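Local coordinates for protein scyllo-inositol 2-dehydrogenase (NADP(+)) IolW (Bacillus subtilis subsp. subtilis, PDB 3GDO) that catalyses the reversible NADPH-dependent reduction of scyllo-inosose to scyllo-inositol and cannot use NADH in place of NADPH, at residues I309-S312 / I313-A317. Sequence-based numbering, arbitrary orientation. Where two conformers were deposited one is given.
Sequences IAES and IREGA
Ser312 and Ala317 meet at the C-terminal cap of helix 303-315, where Gly316, at positive phi (77°), turns the chain out. Spanning this exit turn, Ser312 OG donates to Ala317 O at 2.9 Å from above the carbonyl plane. With chi1 of Ser312 at -60°, OG lies opposite the residue's own C and points back to Lys308 O, a second, weak partner. Replacing the serine with an alanine removes the hydroxyl; Ala317 O and Lys308 O would probably lose this donor, and the exit turn its side-chain tie to the helix. Glu311 O accepts hydrogen bonds from Glu315 N (3.0 Å) and, weakly, Ala317 N; Gly316 N bonds weakly to Ser312 O.

One turn back, Ile313 N donates to Ile309 O at 3.0 Å, and the Ile313 side chain passes beyond the end of that carbonyl. Its CB lies 3.7 Å and CG1 3.5 Å from Ile309 O; CD1 makes an apolar contact with Ile309 CG2 at 3.8 Å. Ile313 also touches Ile6 and His91, laying this helix against the parallel Rossmann sheet. Arg314 leads away to a salt bridge with Glu67 and a hydrogen bond to Asp4 O, while its CB rests 3.5 Å from Ala310 O.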
# COMPACT_ATOMS: atom_id res chain seq x y z
N ILE B 309 22.65 -15.79 21.02
CA ILE B 309 22.96 -17.18 20.73
C ILE B 309 24.02 -17.72 21.75
O ILE B 309 23.88 -18.82 22.26
CB ILE B 309 23.48 -17.37 19.26
CG1 ILE B 309 22.36 -17.16 18.22
CG2 ILE B 309 24.17 -18.76 19.07
CD1 ILE B 309 21.37 -18.34 18.06
N ALA B 310 25.05 -16.93 22.01
CA ALA B 310 26.06 -17.29 23.00
C ALA B 310 25.42 -17.52 24.39
O ALA B 310 25.77 -18.49 25.09
CB ALA B 310 27.14 -16.23 23.06
N GLU B 311 24.47 -16.68 24.77
CA GLU B 311 23.73 -16.85 26.04
C GLU B 311 22.81 -18.07 26.06
O GLU B 311 22.66 -18.69 27.13
CB GLU B 311 23.07 -15.55 26.52
CG GLU B 311 24.15 -14.48 26.80
CD GLU B 311 23.63 -13.08 27.13
OE1 GLU B 311 22.44 -12.79 26.88
OE2 GLU B 311 24.44 -12.24 27.63
N SER B 312 22.23 -18.47 24.92
CA SER B 312 21.49 -19.73 24.85
C SER B 312 22.40 -20.95 25.03
O SER B 312 22.03 -21.89 25.71
CB SER B 312 20.73 -19.90 23.53
OG SER B 312 19.79 -18.85 23.37
N ILE B 313 23.55 -20.94 24.37
CA ILE B 313 24.47 -22.08 24.39
C ILE B 313 25.05 -22.33 25.80
O ILE B 313 25.00 -23.46 26.30
CB ILE B 313 25.62 -21.91 23.33
CG1 ILE B 313 25.04 -22.08 21.91
CG2 ILE B 313 26.72 -22.93 23.56
CD1 ILE B 313 25.99 -21.59 20.77
N ARG B 314 25.56 -21.26 26.42
CA ARG B 314 26.30 -21.30 27.68
C ARG B 314 25.41 -21.26 28.95
O ARG B 314 25.70 -21.94 29.95
CB ARG B 314 27.30 -20.12 27.72
CG ARG B 314 28.52 -20.26 26.81
CD ARG B 314 29.44 -21.33 27.34
NE ARG B 314 30.70 -21.42 26.61
CZ ARG B 314 30.98 -22.39 25.76
NH1 ARG B 314 30.09 -23.34 25.53
NH2 ARG B 314 32.14 -22.41 25.12
N GLU B 315 24.34 -20.45 28.90
CA GLU B 315 23.52 -20.11 30.05
C GLU B 315 22.12 -20.73 29.94
O GLU B 315 21.36 -20.73 30.89
CB GLU B 315 23.47 -18.57 30.21
CG GLU B 315 24.81 -17.97 30.71
CD GLU B 315 25.21 -16.60 30.11
OE1 GLU B 315 24.59 -15.56 30.46
OE2 GLU B 315 26.18 -16.56 29.31
N GLY B 316 21.77 -21.24 28.75
CA GLY B 316 20.44 -21.84 28.55
C GLY B 316 19.27 -20.86 28.38
O GLY B 316 18.10 -21.29 28.28
N ALA B 317 19.57 -19.56 28.35
CA ALA B 317 18.59 -18.51 27.97
C ALA B 317 17.84 -18.83 26.67
O ALA B 317 18.35 -19.52 25.79
CB ALA B 317 19.27 -17.16 27.84